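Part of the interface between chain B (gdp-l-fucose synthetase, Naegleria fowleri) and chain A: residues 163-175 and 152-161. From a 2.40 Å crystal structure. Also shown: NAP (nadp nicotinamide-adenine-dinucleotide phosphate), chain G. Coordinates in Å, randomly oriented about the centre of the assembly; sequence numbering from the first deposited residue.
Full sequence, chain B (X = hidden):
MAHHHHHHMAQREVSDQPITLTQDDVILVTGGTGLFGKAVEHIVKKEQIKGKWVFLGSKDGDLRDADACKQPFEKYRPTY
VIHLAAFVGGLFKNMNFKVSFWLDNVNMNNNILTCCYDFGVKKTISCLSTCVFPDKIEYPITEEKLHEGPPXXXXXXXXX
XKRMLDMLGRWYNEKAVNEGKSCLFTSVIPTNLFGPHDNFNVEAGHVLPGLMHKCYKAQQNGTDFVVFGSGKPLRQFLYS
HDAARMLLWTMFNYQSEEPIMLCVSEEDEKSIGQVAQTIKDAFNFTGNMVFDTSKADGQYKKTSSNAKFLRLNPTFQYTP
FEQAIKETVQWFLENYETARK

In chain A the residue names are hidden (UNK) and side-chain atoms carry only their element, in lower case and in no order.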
# COMPACT_ATOMS: atom_id res chain seq x y z
N ARG B 163 -3.03 -4.18 -4.31
CA ARG B 163 -1.58 -4.24 -4.48
C ARG B 163 -0.91 -4.70 -3.19
O ARG B 163 0.00 -5.55 -3.21
CB ARG B 163 -1.05 -2.86 -4.88
CG ARG B 163 -1.62 -2.28 -6.20
CD ARG B 163 -0.70 -2.46 -7.37
NE ARG B 163 -1.12 -1.69 -8.54
CZ ARG B 163 -0.49 -0.62 -9.04
NH1 ARG B 163 0.64 -0.15 -8.49
NH2 ARG B 163 -0.98 -0.03 -10.12
N MET B 164 -1.33 -4.16 -2.05
CA MET B 164 -0.74 -4.51 -0.77
C MET B 164 -1.20 -5.89 -0.27
O MET B 164 -0.53 -6.49 0.57
CB MET B 164 -1.03 -3.40 0.24
CG MET B 164 -0.38 -2.05 -0.16
SD MET B 164 1.39 -2.21 -0.55
CE MET B 164 1.41 -2.00 -2.32
N LEU B 165 -2.30 -6.40 -0.78
CA LEU B 165 -2.63 -7.80 -0.51
C LEU B 165 -1.61 -8.72 -1.15
O LEU B 165 -1.16 -9.68 -0.52
CB LEU B 165 -4.03 -8.12 -1.02
CG LEU B 165 -4.50 -9.58 -1.12
CD1 LEU B 165 -4.49 -10.26 0.26
CD2 LEU B 165 -5.90 -9.62 -1.75
N ASP B 166 -1.23 -8.44 -2.39
CA ASP B 166 -0.17 -9.21 -3.03
C ASP B 166 1.16 -9.09 -2.28
O ASP B 166 1.82 -10.10 -2.02
CB ASP B 166 -0.02 -8.78 -4.49
CG ASP B 166 1.23 -9.33 -5.13
OD1 ASP B 166 1.35 -10.56 -5.22
OD2 ASP B 166 2.11 -8.55 -5.55
N MET B 167 1.56 -7.85 -1.92
CA MET B 167 2.85 -7.66 -1.26
C MET B 167 2.89 -8.34 0.11
O MET B 167 3.89 -8.95 0.47
CB MET B 167 3.17 -6.15 -1.12
CG MET B 167 3.50 -5.42 -2.43
SD MET B 167 4.79 -6.19 -3.42
CE MET B 167 6.19 -6.17 -2.31
N LEU B 168 1.80 -8.23 0.89
CA LEU B 168 1.76 -8.86 2.19
C LEU B 168 1.93 -10.37 2.09
O LEU B 168 2.54 -10.99 2.97
CB LEU B 168 0.48 -8.51 2.93
CG LEU B 168 0.49 -9.03 4.37
CD1 LEU B 168 1.81 -8.58 5.11
CD2 LEU B 168 -0.73 -8.49 5.13
N GLY B 169 1.41 -10.97 1.02
CA GLY B 169 1.65 -12.39 0.79
C GLY B 169 3.13 -12.70 0.57
O GLY B 169 3.68 -13.62 1.18
N ARG B 170 3.79 -11.91 -0.28
CA ARG B 170 5.22 -12.12 -0.49
C ARG B 170 6.00 -11.94 0.82
O ARG B 170 6.95 -12.68 1.10
CB ARG B 170 5.77 -11.15 -1.53
CG ARG B 170 5.10 -11.21 -2.87
CD ARG B 170 5.57 -10.06 -3.77
NE ARG B 170 4.80 -9.99 -5.02
CZ ARG B 170 5.21 -10.50 -6.17
NH1 ARG B 170 6.39 -11.10 -6.24
NH2 ARG B 170 4.44 -10.40 -7.26
N TRP B 171 5.60 -10.95 1.64
CA TRP B 171 6.30 -10.72 2.89
C TRP B 171 6.09 -11.88 3.88
O TRP B 171 7.02 -12.24 4.61
CB TRP B 171 5.86 -9.36 3.49
CG TRP B 171 6.31 -8.18 2.61
CD1 TRP B 171 7.45 -8.13 1.86
CD2 TRP B 171 5.62 -6.94 2.37
NE1 TRP B 171 7.52 -6.94 1.19
CE2 TRP B 171 6.41 -6.19 1.48
CE3 TRP B 171 4.42 -6.38 2.83
CZ2 TRP B 171 6.03 -4.91 1.03
CZ3 TRP B 171 4.05 -5.11 2.38
CH2 TRP B 171 4.86 -4.39 1.51
N TYR B 172 4.90 -12.48 3.90
CA TYR B 172 4.70 -13.64 4.77
C TYR B 172 5.44 -14.85 4.24
O TYR B 172 5.87 -15.69 5.03
CB TYR B 172 3.20 -13.95 4.97
CG TYR B 172 2.63 -13.26 6.20
CD1 TYR B 172 3.17 -13.50 7.47
CD2 TYR B 172 1.62 -12.31 6.07
CE1 TYR B 172 2.67 -12.84 8.60
CE2 TYR B 172 1.11 -11.65 7.19
CZ TYR B 172 1.64 -11.90 8.45
OH TYR B 172 1.12 -11.24 9.53
N ASN B 173 5.64 -14.94 2.92
CA ASN B 173 6.50 -16.01 2.40
C ASN B 173 7.93 -15.85 2.89
O ASN B 173 8.58 -16.84 3.25
CB ASN B 173 6.48 -16.03 0.87
CG ASN B 173 5.16 -16.56 0.29
OD1 ASN B 173 4.47 -17.37 0.90
ND2 ASN B 173 4.81 -16.09 -0.89
N GLU B 174 8.44 -14.61 2.91
CA GLU B 174 9.78 -14.39 3.44
C GLU B 174 9.87 -14.83 4.88
O GLU B 174 10.84 -15.48 5.28
CB GLU B 174 10.17 -12.93 3.34
CG GLU B 174 10.58 -12.46 2.00
CD GLU B 174 11.07 -11.02 2.07
OE1 GLU B 174 10.79 -10.24 1.12
OE2 GLU B 174 11.73 -10.68 3.08
N LYS B 175 8.87 -14.48 5.69
CA LYS B 175 8.89 -14.87 7.09
C LYS B 175 8.82 -16.39 7.23
O LYS B 175 9.57 -16.98 8.02
CB LYS B 175 7.73 -14.19 7.83
CG LYS B 175 7.76 -14.41 9.32
CD LYS B 175 6.60 -13.74 10.04
CE LYS B 175 6.74 -13.90 11.56
NZ LYS B 175 5.69 -13.10 12.26
N UNK A 152 12.93 0.20 -3.90
CA UNK A 152 13.96 -0.82 -3.81
C UNK A 152 13.48 -1.97 -2.93
O UNK A 152 12.70 -1.79 -2.00
c UNK A 152 17.27 -1.47 -4.34
n UNK A 152 18.14 -2.44 -3.89
n UNK A 152 16.78 -2.03 -2.29
c UNK A 152 15.26 -0.25 -3.24
c UNK A 152 16.41 -1.20 -3.33
c UNK A 152 17.82 -2.75 -2.65
N UNK A 153 13.98 -3.16 -3.24
CA UNK A 153 13.53 -4.38 -2.57
C UNK A 153 13.88 -4.38 -1.08
O UNK A 153 13.07 -4.83 -0.25
c UNK A 153 15.06 -8.54 -1.13
c UNK A 153 15.15 -7.35 -1.83
c UNK A 153 12.78 -8.78 -1.85
c UNK A 153 13.87 -9.26 -1.15
c UNK A 153 12.88 -7.59 -2.54
c UNK A 153 14.16 -5.58 -3.29
c UNK A 153 14.06 -6.86 -2.53
N UNK A 154 15.04 -3.83 -0.70
CA UNK A 154 15.54 -4.07 0.65
C UNK A 154 14.63 -3.49 1.73
O UNK A 154 14.54 -4.04 2.83
c UNK A 154 16.98 -3.54 0.79
o UNK A 154 17.07 -2.14 0.59
N UNK A 155 13.94 -2.39 1.45
CA UNK A 155 13.09 -1.80 2.47
C UNK A 155 11.67 -1.58 1.96
O UNK A 155 11.00 -0.60 2.33
n UNK A 155 13.70 1.86 2.29
c UNK A 155 13.69 -0.48 2.96
o UNK A 155 13.71 0.29 0.68
c UNK A 155 13.71 0.60 1.87
N UNK A 156 11.18 -2.49 1.10
CA UNK A 156 9.98 -2.11 0.37
C UNK A 156 8.72 -2.12 1.24
O UNK A 156 7.77 -1.40 0.92
n UNK A 156 9.68 -5.23 -1.68
c UNK A 156 9.81 -2.98 -0.89
o UNK A 156 9.68 -4.92 0.54
c UNK A 156 9.70 -4.46 -0.60
N UNK A 157 8.71 -2.84 2.36
CA UNK A 157 7.55 -2.75 3.24
C UNK A 157 7.47 -1.38 3.91
O UNK A 157 6.42 -0.73 3.93
c UNK A 157 7.58 -3.86 4.30
N UNK A 158 8.58 -0.94 4.49
CA UNK A 158 8.61 0.41 5.02
C UNK A 158 8.28 1.42 3.93
O UNK A 158 7.48 2.33 4.13
c UNK A 158 10.00 0.66 5.64
c UNK A 158 10.82 3.03 5.41
c UNK A 158 10.04 3.60 8.01
c UNK A 158 11.03 4.30 5.94
c UNK A 158 10.63 4.57 7.24
o UNK A 158 10.82 5.81 7.80
c UNK A 158 9.83 2.35 7.47
c UNK A 158 10.21 2.04 6.18
N UNK A 159 8.85 1.24 2.74
CA UNK A 159 8.63 2.23 1.69
C UNK A 159 7.15 2.29 1.30
O UNK A 159 6.58 3.38 1.20
c UNK A 159 9.51 1.91 0.49
N UNK A 160 6.50 1.13 1.12
CA UNK A 160 5.10 1.12 0.72
C UNK A 160 4.20 1.70 1.80
O UNK A 160 3.24 2.42 1.49
c UNK A 160 5.86 -2.10 -2.77
c UNK A 160 4.45 0.19 -2.15
o UNK A 160 5.66 -1.63 -5.08
c UNK A 160 5.39 -1.29 -3.77
c UNK A 160 4.65 -0.29 0.34
c UNK A 160 5.62 -1.78 -1.46
c UNK A 160 4.69 -0.13 -3.47
c UNK A 160 4.91 -0.64 -1.11
N UNK A 161 4.49 1.41 3.07
CA UNK A 161 3.73 2.02 4.15
C UNK A 161 3.80 3.55 4.09
O UNK A 161 2.79 4.24 4.31
c UNK A 161 4.24 1.51 5.50
PA NAP G . 13.28 8.24 15.82
O1A NAP G . 13.56 6.77 15.73
O2A NAP G . 14.35 9.22 16.22
O5B NAP G . 11.98 8.54 16.79
C5B NAP G . 10.88 7.94 16.20
C4B NAP G . 9.65 8.29 17.08
O4B NAP G . 8.54 7.39 16.83
C3B NAP G . 10.01 8.24 18.62
O3B NAP G . 9.33 9.27 19.30
C2B NAP G . 9.32 6.94 19.05
O2B NAP G . 8.84 6.96 20.30
C1B NAP G . 8.05 7.04 18.11
N9A NAP G . 7.34 5.77 18.02
C8A NAP G . 7.76 4.62 17.39
N7A NAP G . 6.87 3.61 17.48
C5A NAP G . 5.82 4.14 18.22
C6A NAP G . 4.62 3.58 18.64
N6A NAP G . 4.30 2.27 18.31
N1A NAP G . 3.72 4.31 19.35
C2A NAP G . 4.11 5.60 19.61
N3A NAP G . 5.24 6.26 19.28
C4A NAP G . 6.09 5.49 18.56
O3 NAP G . 12.78 8.51 14.25
PN NAP G . 13.15 9.96 13.70
O1N NAP G . 12.66 11.07 14.55
O2N NAP G . 14.48 10.01 12.99
O5D NAP G . 12.10 10.13 12.31
C5D NAP G . 10.80 10.41 12.64
C4D NAP G . 10.12 10.60 11.31
O4D NAP G . 11.08 11.18 10.40
C3D NAP G . 9.77 9.15 10.72
O3D NAP G . 8.51 9.18 10.13
C2D NAP G . 10.89 8.91 9.68
O2D NAP G . 10.49 8.21 8.57
C1D NAP G . 11.17 10.37 9.23
N1N NAP G . 12.52 10.46 8.59
C2N NAP G . 13.70 10.40 9.32
C3N NAP G . 14.92 10.45 8.68
C7N NAP G . 16.19 10.37 9.49
O7N NAP G . 17.31 10.31 8.96
N7N NAP G . 16.10 10.33 10.88
C4N NAP G . 15.05 10.57 7.21
C5N NAP G . 13.73 10.61 6.51
C6N NAP G . 12.57 10.57 7.18
P2B NAP G . 9.98 6.40 21.65
O1X NAP G . 10.98 7.51 21.60
O2X NAP G . 9.00 6.39 22.82
O3X NAP G . 10.40 5.07 21.09

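Position 152 carries one carbon and then a five-membered ring of three carbons and two nitrogens. Its side chain is out of reach of the chain B stretch. The ring is an imidazole, so this is A:His152.

Position 153 has one carbon followed by a ring of six carbons with no heteroatom. The ring is poorly ordered, and its contact in the chain B stretch is B:Glu174, with a ring carbon 3.9 Å from B:Glu174 OE1. A bare six-carbon ring identifies A:Phe153; the carbon in question is CE1.

Position 154 has one carbon and one oxygen. It does not reach the chain B stretch. This is the hydroxymethyl group of A:Ser154. A:Ser154 OG lies 2.9 Å from A:His152 ND1 in a hydrogen bond in which either atom could be the donor.

Position 155 has two carbons, the second bearing one oxygen and one nitrogen. The side chain does not reach the chain B stretch. That is a short carboxamide, A:Asn155. It sits right before the helix, at the N-cap position, but its side chain makes no capping bond.

Position 156 has the same atoms: two carbons, the second with one oxygen and one nitrogen. The oxygen is 3.0 Å from B:Trp171 NE1, and the nitrogen is 3.7 Å from B:Met167 CE. This is A:Asn156. B:Trp171 NE1 donates to A:Asn156 OD1; the bond is weak, with an N-H...O angle of 134°.

Position 157 has a single side-chain carbon. This CB lies over one face of the B:Trp171 ring, 3.8 Å from the centroid of the six-membered ring and 12° off the normal. One carbon fits A:Ala157. The small side chain goes with a close approach of the backbone: A:Ala157 CA is 3.4 Å from B:Trp171 CZ2.

Position 158 has one carbon, then a six-carbon ring bearing one oxygen. Its CA-to-CB bond points away from the chain B stretch. This is A:Tyr158. A:Tyr158 OH accepts a hydrogen bond from NAP O2D at 2.5 Å.

Position 159 again has one carbon and no contact with the chain B stretch. It is A:Ala159.

Position 160 has one carbon and a six-carbon ring bearing one oxygen. Its CA-to-CB bond points toward the chain B stretch. B:Met164 CE lies over one face, 3.9 Å from the ring centroid, while B:Trp171 CZ2 meets the ring edge. This is A:Tyr160. The edge contact is 4.0 Å, from B:Trp171 CZ2 to A:Tyr160 CD2. B:Met167 CG adds an apolar contact 4.1 Å from A:Tyr160 CE2.

Position 161 has one carbon and does not touch the chain B stretch. It is A:Ala161.

The two helices run nearly antiparallel, at 157°, with their axes 11.5 Å apart at closest approach. Side chains fill the space between them. B:Trp171 takes A:Ala157 on a face and meets A:Asn156 and A:Tyr160 at its edge, while A:Tyr160 packs against both methionines. The contact is mainly apolar, and one weak hydrogen bond joins the tryptophan indole to the asparagine carboxamide.

Chain A (152-161) HFSNNAYAYA
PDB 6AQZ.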